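Local coordinates for protein guanidinopropionase (Pseudomonas aeruginosa, PDB 3NIQ) that catalyses the manganese-dependent hydrolysis of 3-guanidinopropanoate to beta-alanine and urea as a homohexamer of the arginase (ureohydrolase) family, at residues Phe147-Asp152 and Thr254-Gly259; Ser151-Arg156 and Thr183-Ile188; Leu127-Ile132 and Tyr236-Val241; Arg207-Glu212 and Leu223-Arg228. All coordinates share one frame; numbering follows the deposited sequence.

Interaction 1 (Phe147-Asp152 and Thr254-Gly259); sequences FDAHSD and TPEIGG. With MN (manganese (II) ion), chain E; MN (manganese (II) ion), chain D.
The contact belongs to the binuclear manganese site of the arginase fold, where the DAHSD loop after strand 142-147 meets the loop before helix 262-270. H150 links the metal to the second loop. Its ND1 binds one manganese ion at 2.4 Å. On the far side of the ring, H150 NE2 donates to E256 OE2 over 2.8 Å, and the bond is nearly straight at 167°. The acceptor lies in the imidazole plane and uses its anti side. The ring and carboxylate planes are turned 71° apart. E256 reaches the ring because its chain folds at chi2 (-75°). T254 adds its carbonyl O at the ring edge, 3.2 Å from H150 CE1, and its methyl CG2 packs on NE2. A149 CB lies over one face, offset toward the rim, and touches E256 CG at 3.8 Å. D148 bridges the metals, OD1 to the ion of H150 and OD2 to that of D152 OD2; its OD1 also accepts from H150 N, closing an Asx turn. R69 of a neighbouring subunit forms a salt bridge with E256 OE2. Metal at ND1 and carboxylate at NE2 together fix the ring's rotation. E256 may polarise the imidazole, an effect R69 would temper.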
loop_
_atom_site.group_PDB
_atom_site.type_symbol
_atom_site.label_atom_id
_atom_site.label_comp_id
_atom_site.label_asym_id
_atom_site.label_seq_id
_atom_site.Cartn_x
_atom_site.Cartn_y
_atom_site.Cartn_z
ATOM N N PHE A 147 -14.466 14.500 -21.400
ATOM C CA PHE A 147 -14.928 13.525 -20.393
ATOM C C PHE A 147 -14.394 13.964 -19.033
ATOM O O PHE A 147 -13.174 14.067 -18.859
ATOM C CB PHE A 147 -14.342 12.142 -20.707
ATOM C CG PHE A 147 -14.796 11.569 -22.007
ATOM C CD1 PHE A 147 -15.896 10.739 -22.059
ATOM C CD2 PHE A 147 -14.105 11.844 -23.183
ATOM C CE1 PHE A 147 -16.325 10.190 -23.284
ATOM C CE2 PHE A 147 -14.515 11.311 -24.394
ATOM C CZ PHE A 147 -15.631 10.479 -24.452
ATOM N N ASP A 148 -15.277 14.231 -18.072
ATOM C CA ASP A 148 -14.835 14.789 -16.801
ATOM C C ASP A 148 -15.923 14.689 -15.724
ATOM O O ASP A 148 -17.120 14.754 -16.031
ATOM C CB ASP A 148 -14.466 16.274 -17.012
ATOM C CG ASP A 148 -13.401 16.787 -16.041
ATOM O OD1 ASP A 148 -13.473 16.539 -14.819
ATOM O OD2 ASP A 148 -12.481 17.471 -16.506
ATOM N N ALA A 149 -15.509 14.548 -14.462
ATOM C CA ALA A 149 -16.446 14.744 -13.359
ATOM C C ALA A 149 -16.773 16.238 -13.155
ATOM O O ALA A 149 -17.750 16.569 -12.477
ATOM C CB ALA A 149 -15.902 14.137 -12.063
ATOM N N HIS A 150 -15.948 17.117 -13.730
ATOM C CA HIS A 150 -16.056 18.581 -13.526
ATOM C C HIS A 150 -16.038 19.378 -14.848
ATOM O O HIS A 150 -15.310 19.048 -15.780
ATOM C CB HIS A 150 -14.908 19.086 -12.642
ATOM C CG HIS A 150 -14.614 18.198 -11.473
ATOM N ND1 HIS A 150 -13.642 17.218 -11.509
ATOM C CD2 HIS A 150 -15.155 18.155 -10.230
ATOM C CE1 HIS A 150 -13.621 16.586 -10.347
ATOM N NE2 HIS A 150 -14.522 17.141 -9.552
ATOM N N SER A 151 -16.817 20.454 -14.912
ATOM C CA SER A 151 -16.840 21.262 -16.127
ATOM C C SER A 151 -15.538 22.010 -16.385
ATOM O O SER A 151 -15.207 22.289 -17.547
ATOM C CB SER A 151 -18.044 22.215 -16.123
ATOM O OG SER A 151 -17.923 23.142 -15.054
ATOM N N ASP A 152 -14.801 22.349 -15.321
ATOM C CA ASP A 152 -13.525 23.077 -15.461
ATOM C C ASP A 152 -13.728 24.413 -16.189
ATOM O O ASP A 152 -12.902 24.830 -17.013
ATOM C CB ASP A 152 -12.482 22.257 -16.251
ATOM C CG ASP A 152 -12.004 21.023 -15.502
ATOM O OD1 ASP A 152 -12.325 20.904 -14.313
ATOM O OD2 ASP A 152 -11.320 20.168 -16.109
ATOM N N THR A 254 -8.868 14.964 -7.698
ATOM C CA THR A 254 -10.211 15.373 -7.251
ATOM C C THR A 254 -11.267 14.302 -7.514
ATOM O O THR A 254 -12.157 14.487 -8.364
ATOM C CB THR A 254 -10.613 16.709 -7.934
ATOM O OG1 THR A 254 -9.554 17.652 -7.744
ATOM C CG2 THR A 254 -11.915 17.279 -7.318
ATOM N N PRO A 255 -11.188 13.167 -6.784
ATOM C CA PRO A 255 -12.138 12.069 -7.033
ATOM C C PRO A 255 -13.572 12.459 -6.666
ATOM O O PRO A 255 -13.781 13.240 -5.730
ATOM C CB PRO A 255 -11.635 10.946 -6.111
ATOM C CG PRO A 255 -10.948 11.698 -4.939
ATOM C CD PRO A 255 -10.308 12.906 -5.614
ATOM N N GLU A 256 -14.541 11.923 -7.410
ATOM C CA GLU A 256 -15.958 12.064 -7.088
ATOM C C GLU A 256 -16.572 10.682 -7.282
ATOM O O GLU A 256 -16.449 10.112 -8.367
ATOM C CB GLU A 256 -16.659 13.045 -8.043
ATOM C CG GLU A 256 -15.975 14.411 -8.226
ATOM C CD GLU A 256 -16.159 15.347 -7.035
ATOM O OE1 GLU A 256 -16.994 15.032 -6.155
ATOM O OE2 GLU A 256 -15.471 16.395 -6.980
ATOM N N ILE A 257 -17.228 10.133 -6.256
ATOM C CA ILE A 257 -17.730 8.749 -6.359
ATOM C C ILE A 257 -18.898 8.645 -7.361
ATOM O O ILE A 257 -19.480 9.672 -7.763
ATOM C CB ILE A 257 -18.167 8.187 -4.979
ATOM C CG1 ILE A 257 -19.376 8.940 -4.422
ATOM C CG2 ILE A 257 -16.994 8.223 -3.947
ATOM C CD1 ILE A 257 -20.067 8.132 -3.275
ATOM N N GLY A 258 -19.216 7.418 -7.772
ATOM C CA GLY A 258 -20.371 7.166 -8.655
ATOM C C GLY A 258 -20.099 7.618 -10.079
ATOM O O GLY A 258 -20.893 8.370 -10.657
ATOM N N GLY A 259 -18.979 7.159 -10.647
ATOM C CA GLY A 259 -18.561 7.598 -11.993
ATOM C C GLY A 259 -18.674 6.560 -13.089
ATOM O O GLY A 259 -19.298 5.526 -12.934
HETATM MN MN MN E . -12.107 16.555 -13.243
HETATM MN MN MN D . -10.626 18.174 -15.524
HETATM O O HOH W 1 -11.458 18.690 -13.310
#

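Interaction 2 (Ser151-Arg156 and Thr183-Ile188). With MN (manganese (II) ion), chain D.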
loop_
_atom_site.group_PDB
_atom_site.type_symbol
_atom_site.label_atom_id
_atom_site.label_comp_id
_atom_site.label_asym_id
_atom_site.label_seq_id
_atom_site.Cartn_x
_atom_site.Cartn_y
_atom_site.Cartn_z
ATOM N N SER A 151 -16.817 20.454 -14.912
ATOM C CA SER A 151 -16.840 21.262 -16.127
ATOM C C SER A 151 -15.538 22.010 -16.385
ATOM O O SER A 151 -15.207 22.289 -17.547
ATOM C CB SER A 151 -18.044 22.215 -16.123
ATOM O OG SER A 151 -17.923 23.142 -15.054
ATOM N N ASP A 152 -14.801 22.349 -15.321
ATOM C CA ASP A 152 -13.525 23.077 -15.461
ATOM C C ASP A 152 -13.728 24.413 -16.189
ATOM O O ASP A 152 -12.902 24.830 -17.013
ATOM C CB ASP A 152 -12.482 22.257 -16.251
ATOM C CG ASP A 152 -12.004 21.023 -15.502
ATOM O OD1 ASP A 152 -12.325 20.904 -14.313
ATOM O OD2 ASP A 152 -11.320 20.168 -16.109
ATOM N N THR A 153 -14.855 25.053 -15.925
ATOM C CA THR A 153 -15.121 26.369 -16.491
ATOM C C THR A 153 -15.308 27.394 -15.370
ATOM O O THR A 153 -16.092 28.340 -15.509
ATOM C CB THR A 153 -16.383 26.364 -17.377
ATOM O OG1 THR A 153 -17.457 25.717 -16.675
ATOM C CG2 THR A 153 -16.128 25.642 -18.683
ATOM N N ASN A 154 -14.591 27.210 -14.264
ATOM C CA ASN A 154 -14.602 28.212 -13.198
ATOM C C ASN A 154 -13.905 29.481 -13.644
ATOM O O ASN A 154 -13.218 29.490 -14.664
ATOM C CB ASN A 154 -13.978 27.669 -11.918
ATOM C CG ASN A 154 -14.811 26.578 -11.296
ATOM O OD1 ASN A 154 -16.032 26.562 -11.421
ATOM N ND2 ASN A 154 -14.153 25.644 -10.639
ATOM N N ASP A 155 -14.117 30.557 -12.897
ATOM C CA ASP A 155 -13.602 31.864 -13.265
ATOM C C ASP A 155 -12.297 32.166 -12.513
ATOM O O ASP A 155 -11.221 32.228 -13.120
ATOM C CB ASP A 155 -14.688 32.948 -13.036
ATOM C CG ASP A 155 -14.265 34.344 -13.532
ATOM O OD1 ASP A 155 -13.474 34.448 -14.489
ATOM O OD2 ASP A 155 -14.746 35.346 -12.961
ATOM N N ARG A 156 -12.386 32.345 -11.198
ATOM C CA ARG A 156 -11.215 32.721 -10.394
ATOM C C ARG A 156 -11.098 31.836 -9.160
ATOM O O ARG A 156 -12.107 31.330 -8.675
ATOM C CB ARG A 156 -11.307 34.198 -9.946
ATOM C CG ARG A 156 -11.387 35.254 -11.061
ATOM C CD ARG A 156 -10.085 35.355 -11.861
ATOM N NE ARG A 156 -9.977 36.586 -12.652
ATOM C CZ ARG A 156 -10.292 36.701 -13.944
ATOM N NH1 ARG A 156 -10.764 35.671 -14.635
ATOM N NH2 ARG A 156 -10.137 37.863 -14.555
ATOM N N THR A 183 -18.905 22.127 -28.138
ATOM C CA THR A 183 -18.320 21.525 -26.939
ATOM C C THR A 183 -19.366 20.710 -26.205
ATOM O O THR A 183 -20.479 21.172 -25.937
ATOM C CB THR A 183 -17.721 22.607 -26.029
ATOM O OG1 THR A 183 -16.735 23.343 -26.776
ATOM C CG2 THR A 183 -17.072 21.996 -24.777
ATOM N N VAL A 184 -19.005 19.479 -25.890
ATOM C CA VAL A 184 -19.885 18.618 -25.121
ATOM C C VAL A 184 -19.069 17.978 -23.987
ATOM O O VAL A 184 -17.949 17.477 -24.214
ATOM C CB VAL A 184 -20.635 17.594 -26.006
ATOM C CG1 VAL A 184 -19.667 16.732 -26.818
ATOM C CG2 VAL A 184 -21.604 16.701 -25.132
ATOM N N GLN A 185 -19.618 18.053 -22.774
ATOM C CA GLN A 185 -18.946 17.561 -21.564
ATOM C C GLN A 185 -19.752 16.413 -20.994
ATOM O O GLN A 185 -20.963 16.527 -20.856
ATOM C CB GLN A 185 -18.785 18.681 -20.535
ATOM C CG GLN A 185 -18.075 19.923 -21.104
ATOM C CD GLN A 185 -17.972 21.023 -20.077
ATOM O OE1 GLN A 185 -18.978 21.451 -19.509
ATOM N NE2 GLN A 185 -16.754 21.467 -19.808
ATOM N N ILE A 186 -19.077 15.294 -20.705
ATOM C CA ILE A 186 -19.746 14.065 -20.309
ATOM C C ILE A 186 -19.214 13.523 -18.981
ATOM O O ILE A 186 -17.998 13.326 -18.834
ATOM C CB ILE A 186 -19.539 12.956 -21.378
ATOM C CG1 ILE A 186 -19.968 13.443 -22.770
ATOM C CG2 ILE A 186 -20.306 11.707 -20.961
ATOM C CD1 ILE A 186 -19.632 12.511 -23.904
ATOM N N GLY A 187 -20.119 13.274 -18.030
ATOM C CA GLY A 187 -19.753 12.636 -16.776
ATOM C C GLY A 187 -19.822 13.538 -15.550
ATOM O O GLY A 187 -19.542 13.079 -14.443
ATOM N N ILE A 188 -20.205 14.805 -15.745
ATOM C CA ILE A 188 -20.229 15.813 -14.699
ATOM C C ILE A 188 -21.049 15.373 -13.481
ATOM O O ILE A 188 -22.191 14.948 -13.631
ATOM C CB ILE A 188 -20.790 17.168 -15.228
ATOM C CG1 ILE A 188 -20.129 17.569 -16.563
ATOM C CG2 ILE A 188 -20.624 18.257 -14.176
ATOM C CD1 ILE A 188 -18.629 17.810 -16.492
HETATM MN MN MN D . -10.626 18.174 -15.524
HETATM O O HOH W 1 -11.458 18.690 -13.310
#
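S151 makes most of the contact between the metal-binding loop and strand 183-188. Its backbone N lies 3.6 Å from CD1 of I188, a methyl that also reaches S151 CA. S151 CB rests 3.6 Å from Q185 OE1. S151 O takes a weak hydrogen bond from Q185 NE2, 2.9 Å long but bent to 129°. The Q185 chain runs straight out beyond CG (chi2 178°), which carries the amide from the strand across to the loop. The same NE2 has a second partner in H146 ND1, on the neighbouring strand 142-147. S151 OG sits between its own N and carbonyl carbon (chi1 64°) and pairs with T153 OG1 at 3.1 Å. D152 follows and turns to the metal: OD2 binds a manganese ion at 2.2 Å, and OD1 accepts a hydrogen bond from the water that bridges both ions. At T153 only the methyl CG2 comes near, 4.4 Å from Q185 NE2. Beyond it the loop leaves the strand. The polar balance is uneven. Q185 NE2 has two acceptors, while its buried OE1 has no hydrogen-bonding partner in the model. The amide is tied mainly to H146 and adds only a weak bond to the backbone just before a metal ligand, with the I188 methyl packed against the S151 backbone.

Interaction 3 (Leu127-Ile132 and Tyr236-Val241). With MN (manganese (II) ion), chain D; MN (manganese (II) ion), chain E.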
loop_
_atom_site.group_PDB
_atom_site.type_symbol
_atom_site.label_atom_id
_atom_site.label_comp_id
_atom_site.label_asym_id
_atom_site.label_seq_id
_atom_site.Cartn_x
_atom_site.Cartn_y
_atom_site.Cartn_z
ATOM N N LEU A 127 -5.100 21.933 -16.413
ATOM C CA LEU A 127 -4.640 23.249 -16.885
ATOM C C LEU A 127 -3.705 23.098 -18.079
ATOM O O LEU A 127 -3.601 23.995 -18.922
ATOM C CB LEU A 127 -4.014 24.093 -15.750
ATOM C CG LEU A 127 -3.547 25.493 -16.170
ATOM C CD1 LEU A 127 -4.727 26.329 -16.701
ATOM C CD2 LEU A 127 -2.825 26.242 -15.007
ATOM N N VAL A 128 -3.062 21.938 -18.190
ATOM C CA VAL A 128 -2.186 21.675 -19.325
ATOM C C VAL A 128 -2.898 21.817 -20.681
ATOM O O VAL A 128 -2.265 22.143 -21.703
ATOM C CB VAL A 128 -1.531 20.275 -19.241
ATOM C CG1 VAL A 128 -2.565 19.205 -18.956
ATOM C CG2 VAL A 128 -0.876 19.953 -20.571
ATOM N N THR A 129 -4.208 21.586 -20.699
ATOM C CA THR A 129 -4.952 21.650 -21.963
ATOM C C THR A 129 -5.034 23.084 -22.516
ATOM O O THR A 129 -5.060 23.287 -23.741
ATOM C CB THR A 129 -6.362 21.021 -21.829
ATOM O OG1 THR A 129 -6.230 19.699 -21.294
ATOM C CG2 THR A 129 -7.060 20.920 -23.192
ATOM N N LEU A 130 -5.048 24.069 -21.623
ATOM C CA LEU A 130 -5.062 25.469 -22.050
ATOM C C LEU A 130 -3.913 25.874 -22.993
ATOM O O LEU A 130 -4.181 26.321 -24.103
ATOM C CB LEU A 130 -5.127 26.431 -20.858
ATOM C CG LEU A 130 -5.127 27.927 -21.213
ATOM C CD1 LEU A 130 -6.249 28.260 -22.165
ATOM C CD2 LEU A 130 -5.221 28.778 -19.937
ATOM N N PRO A 131 -2.636 25.743 -22.557
ATOM C CA PRO A 131 -1.562 26.112 -23.490
ATOM C C PRO A 131 -1.563 25.300 -24.787
ATOM O O PRO A 131 -1.243 25.827 -25.847
ATOM C CB PRO A 131 -0.277 25.892 -22.667
ATOM C CG PRO A 131 -0.713 24.963 -21.525
ATOM C CD PRO A 131 -2.108 25.394 -21.226
ATOM N N ILE A 132 -1.953 24.035 -24.720
ATOM C CA ILE A 132 -2.181 23.236 -25.924
ATOM C C ILE A 132 -3.207 23.907 -26.866
ATOM O O ILE A 132 -2.943 24.081 -28.072
ATOM C CB ILE A 132 -2.647 21.788 -25.536
ATOM C CG1 ILE A 132 -1.559 21.082 -24.728
ATOM C CG2 ILE A 132 -3.009 20.957 -26.803
ATOM C CD1 ILE A 132 -1.883 19.571 -24.327
ATOM N N TYR A 236 -11.219 18.167 -30.686
ATOM C CA TYR A 236 -10.215 17.696 -29.764
ATOM C C TYR A 236 -10.899 16.832 -28.719
ATOM O O TYR A 236 -12.018 17.123 -28.289
ATOM C CB TYR A 236 -9.550 18.906 -29.113
ATOM C CG TYR A 236 -8.362 18.634 -28.225
ATOM C CD1 TYR A 236 -7.059 18.773 -28.714
ATOM C CD2 TYR A 236 -8.530 18.300 -26.865
ATOM C CE1 TYR A 236 -5.947 18.551 -27.886
ATOM C CE2 TYR A 236 -7.417 18.080 -26.028
ATOM C CZ TYR A 236 -6.132 18.210 -26.548
ATOM O OH TYR A 236 -5.021 18.013 -25.742
ATOM N N VAL A 237 -10.227 15.772 -28.283
ATOM C CA VAL A 237 -10.784 14.956 -27.194
ATOM C C VAL A 237 -9.930 15.096 -25.960
ATOM O O VAL A 237 -8.732 14.820 -25.971
ATOM C CB VAL A 237 -10.907 13.469 -27.578
ATOM C CG1 VAL A 237 -11.562 12.684 -26.438
ATOM C CG2 VAL A 237 -11.705 13.324 -28.857
ATOM N N SER A 238 -10.546 15.528 -24.873
ATOM C CA SER A 238 -9.813 15.660 -23.649
ATOM C C SER A 238 -10.434 14.751 -22.577
ATOM O O SER A 238 -11.604 14.905 -22.214
ATOM C CB SER A 238 -9.828 17.122 -23.202
ATOM O OG SER A 238 -9.107 17.275 -22.001
ATOM N N PHE A 239 -9.628 13.835 -22.051
ATOM C CA PHE A 239 -10.117 12.818 -21.131
ATOM C C PHE A 239 -9.502 12.993 -19.733
ATOM O O PHE A 239 -8.301 12.747 -19.535
ATOM C CB PHE A 239 -9.778 11.427 -21.699
ATOM C CG PHE A 239 -10.438 10.301 -20.961
ATOM C CD1 PHE A 239 -11.686 9.824 -21.360
ATOM C CD2 PHE A 239 -9.815 9.725 -19.847
ATOM C CE1 PHE A 239 -12.319 8.768 -20.654
ATOM C CE2 PHE A 239 -10.437 8.691 -19.130
ATOM C CZ PHE A 239 -11.680 8.205 -19.532
ATOM N N ASP A 240 -10.321 13.417 -18.774
ATOM C CA ASP A 240 -9.887 13.569 -17.397
ATOM C C ASP A 240 -10.275 12.253 -16.712
ATOM O O ASP A 240 -11.443 11.874 -16.706
ATOM C CB ASP A 240 -10.576 14.807 -16.772
ATOM C CG ASP A 240 -10.254 15.012 -15.285
ATOM O OD1 ASP A 240 -9.830 14.060 -14.588
ATOM O OD2 ASP A 240 -10.450 16.146 -14.780
ATOM N N VAL A 241 -9.289 11.542 -16.172
ATOM C CA VAL A 241 -9.532 10.207 -15.656
ATOM C C VAL A 241 -10.498 10.229 -14.477
ATOM O O VAL A 241 -11.092 9.213 -14.167
ATOM C CB VAL A 241 -8.240 9.426 -15.282
ATOM C CG1 VAL A 241 -7.334 9.195 -16.515
ATOM C CG2 VAL A 241 -7.475 10.120 -14.157
HETATM MN MN MN D . -10.626 18.174 -15.524
HETATM MN MN MN E . -12.107 16.555 -13.243
HETATM O O HOH W 1 -11.458 18.690 -13.310
#
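The Y236 ring is the one flat group that bridges helix 129-136 and strand 235-240. T129 CG2 and I132 CG2 both approach it obliquely. CB of S238, two residues on along the strand, lies in plane at the ring edge. CG2 of T129 meets Y236 CE2 at 4.0 Å. CG2 of I132 comes from the same side of the ring plane, 3.9 Å from Y236 CE1 and 3.7 Å from Y236 OH. The I132 and Y236 side chains cross at about a right angle. With CG anti to the backbone N (chi1 -173°), the Y236 ring extends from the strand to the helix. T129 OG1 and S238 OG face each other at 3.8 Å without a hydrogen bond. Their polar partners lie elsewhere: T129 OG1 and Y236 OH both hydrogen-bond D281 OD2, and S238 OG pairs with D281 and with H126, a manganese ligand. S238 thus belongs to the second shell of the site. At the end of the strand, D240 OD2 bridges both ions, at 2.2 Å from one and 2.3 Å from the other. The contact is buried near the centre of the chain. Strand 235-240 lies between strands 277-283 and 142-147. Helix 98-114 packs against I132, and F133 meets the Y236 ring edge-to-face.

Interaction 4 (Arg207-Glu212 and Leu223-Arg228); sequences RVIHME and LAEARR
Two bent chains bring R207 and E225 together. Each has CG anti to its own N (chi1 178° in R207, -180° in E225), and each then folds at chi2. The contact lies in the alpha/beta fold. After strand 207-210, the outermost within the chain, the backbone reverses direction into helix 211-230, whose residue E225 comes back beside the start of the strand. R207 NE donates to E225 OE2 over 2.8 Å at an angle of 166°, as part of a salt bridge. The oxygen lies in the guanidinium plane and is met on its anti side. R207 is further held by E213, which forms a salt bridge with NH2. Beside the ion pair, I209 CD1 packs on E225 CG at 4.0 Å, and I209 CG1 lies over one face of the R207 guanidinium, offset toward its rim. One turn further along the helix, R228 grips the same carboxylate side-on. Its NE reaches E225 OE1 at 3.0 Å and its NH2 reaches E225 OE2 at 2.7 Å, both from above the carboxylate plane. E225 OE2 thus accepts two bonds, from R207 NE and R228 NH2, which arrive from opposite faces of its plane.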
loop_
_atom_site.group_PDB
_atom_site.type_symbol
_atom_site.label_atom_id
_atom_site.label_comp_id
_atom_site.label_asym_id
_atom_site.label_seq_id
_atom_site.Cartn_x
_atom_site.Cartn_y
_atom_site.Cartn_z
ATOM N N ARG A 207 -22.953 21.941 -24.421
ATOM C CA ARG A 207 -23.785 20.799 -24.071
ATOM C C ARG A 207 -23.148 20.057 -22.886
ATOM O O ARG A 207 -21.998 19.587 -22.969
ATOM C CB ARG A 207 -23.956 19.850 -25.251
ATOM C CG ARG A 207 -24.793 18.587 -24.926
ATOM C CD ARG A 207 -26.294 18.942 -24.738
ATOM N NE ARG A 207 -27.118 17.728 -24.770
ATOM C CZ ARG A 207 -27.544 17.077 -23.699
ATOM N NH1 ARG A 207 -27.252 17.531 -22.481
ATOM N NH2 ARG A 207 -28.265 15.970 -23.841
ATOM N N VAL A 208 -23.897 19.956 -21.790
ATOM C CA VAL A 208 -23.385 19.314 -20.570
ATOM C C VAL A 208 -24.184 18.074 -20.275
ATOM O O VAL A 208 -25.376 18.147 -19.968
ATOM C CB VAL A 208 -23.421 20.246 -19.344
ATOM C CG1 VAL A 208 -22.935 19.499 -18.116
ATOM C CG2 VAL A 208 -22.543 21.473 -19.572
ATOM N N ILE A 209 -23.529 16.922 -20.383
ATOM C CA ILE A 209 -24.197 15.668 -20.060
ATOM C C ILE A 209 -23.698 15.204 -18.706
ATOM O O ILE A 209 -22.684 14.499 -18.597
ATOM C CB ILE A 209 -24.004 14.614 -21.160
ATOM C CG1 ILE A 209 -24.559 15.170 -22.485
ATOM C CG2 ILE A 209 -24.678 13.296 -20.776
ATOM C CD1 ILE A 209 -24.268 14.304 -23.714
ATOM N N HIS A 210 -24.409 15.641 -17.667
ATOM C CA HIS A 210 -24.153 15.184 -16.298
ATOM C C HIS A 210 -24.210 13.670 -16.187
ATOM O O HIS A 210 -24.886 13.010 -16.978
ATOM C CB HIS A 210 -25.167 15.805 -15.329
ATOM C CG HIS A 210 -24.927 17.262 -15.074
ATOM N ND1 HIS A 210 -25.421 18.248 -15.894
ATOM C CD2 HIS A 210 -24.247 17.898 -14.092
ATOM C CE1 HIS A 210 -25.061 19.432 -15.430
ATOM N NE2 HIS A 210 -24.341 19.248 -14.341
ATOM N N MET A 211 -23.523 13.128 -15.179
ATOM C CA MET A 211 -23.541 11.683 -14.924
ATOM C C MET A 211 -24.959 11.114 -14.943
ATOM O O MET A 211 -25.201 10.050 -15.518
ATOM C CB MET A 211 -22.886 11.374 -13.572
ATOM C CG MET A 211 -22.614 9.927 -13.388
ATOM S SD MET A 211 -21.296 9.336 -14.467
ATOM C CE MET A 211 -21.615 7.589 -14.322
ATOM N N GLU A 212 -25.888 11.831 -14.318
ATOM C CA GLU A 212 -27.281 11.371 -14.228
ATOM C C GLU A 212 -27.882 11.203 -15.611
ATOM O O GLU A 212 -28.528 10.195 -15.890
ATOM C CB GLU A 212 -28.134 12.339 -13.395
ATOM C CG GLU A 212 -27.796 12.383 -11.901
ATOM C CD GLU A 212 -26.434 13.034 -11.580
ATOM O OE1 GLU A 212 -25.993 13.962 -12.305
ATOM O OE2 GLU A 212 -25.807 12.610 -10.585
ATOM N N LEU A 223 -23.484 9.026 -27.137
ATOM C CA LEU A 223 -22.571 9.117 -28.221
ATOM C C LEU A 223 -23.185 9.872 -29.378
ATOM O O LEU A 223 -22.578 10.742 -29.942
ATOM C CB LEU A 223 -22.248 7.712 -28.637
ATOM C CG LEU A 223 -21.366 7.398 -29.796
ATOM C CD1 LEU A 223 -19.980 7.878 -29.630
ATOM C CD2 LEU A 223 -21.439 5.936 -30.057
ATOM N N ALA A 224 -24.435 9.561 -29.657
ATOM C CA ALA A 224 -25.151 10.198 -30.721
ATOM C C ALA A 224 -25.258 11.693 -30.465
ATOM O O ALA A 224 -25.036 12.497 -31.325
ATOM C CB ALA A 224 -26.481 9.604 -30.844
ATOM N N GLU A 225 -25.545 12.038 -29.244
ATOM C CA GLU A 225 -25.638 13.446 -28.868
ATOM C C GLU A 225 -24.269 14.108 -28.975
ATOM O O GLU A 225 -24.151 15.229 -29.487
ATOM C CB GLU A 225 -26.232 13.609 -27.463
ATOM C CG GLU A 225 -26.360 15.061 -27.007
ATOM C CD GLU A 225 -27.400 15.846 -27.804
ATOM O OE1 GLU A 225 -27.997 15.274 -28.757
ATOM O OE2 GLU A 225 -27.609 17.038 -27.473
ATOM N N ALA A 226 -23.226 13.416 -28.515
ATOM C CA ALA A 226 -21.876 13.979 -28.610
ATOM C C ALA A 226 -21.480 14.241 -30.062
ATOM O O ALA A 226 -20.939 15.297 -30.371
ATOM C CB ALA A 226 -20.853 13.079 -27.930
ATOM N N ARG A 227 -21.736 13.275 -30.947
ATOM C CA ARG A 227 -21.328 13.419 -32.357
ATOM C C ARG A 227 -22.143 14.503 -33.051
ATOM O O ARG A 227 -21.632 15.216 -33.914
ATOM C CB ARG A 227 -21.461 12.105 -33.124
ATOM C CG ARG A 227 -20.534 11.008 -32.637
ATOM C CD ARG A 227 -20.704 9.758 -33.487
ATOM N NE ARG A 227 -20.315 10.011 -34.871
ATOM C CZ ARG A 227 -19.141 9.675 -35.411
ATOM N NH1 ARG A 227 -18.210 9.045 -34.701
ATOM N NH2 ARG A 227 -18.900 9.964 -36.684
ATOM N N ARG A 228 -23.412 14.621 -32.663
ATOM C CA ARG A 228 -24.263 15.709 -33.140
ATOM C C ARG A 228 -23.680 17.072 -32.777
ATOM O O ARG A 228 -23.674 17.987 -33.603
ATOM C CB ARG A 228 -25.680 15.594 -32.560
ATOM C CG ARG A 228 -26.681 16.561 -33.211
ATOM C CD ARG A 228 -27.969 16.702 -32.419
ATOM N NE ARG A 228 -27.759 17.232 -31.067
ATOM C CZ ARG A 228 -27.552 18.515 -30.760
ATOM N NH1 ARG A 228 -27.505 19.438 -31.709
ATOM N NH2 ARG A 228 -27.384 18.873 -29.487
#

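All four interactions belong to one arginase-family domain built on a parallel eight-stranded sheet. Interactions 1 and 2 start from the same loop, share S151 and D152, and have centres 10 Å apart. Interaction 3 approaches the manganese pair along strand 235-240, its centre 14 Å from that of interaction 1. Together these three supply D148, H150, D152 and D240; H126 and D242 complete the metal ligands. Interaction 4 lies on the chain's outermost strand, its centre 13 Å from that of interaction 2, joined by pairing of strands 183-188 and 207-210. Interactions 2 and 4 follow in series inside the loop closed by interaction 3. Three contacts thus surround the manganese pair; interaction 4 joins the outer strand to its helix.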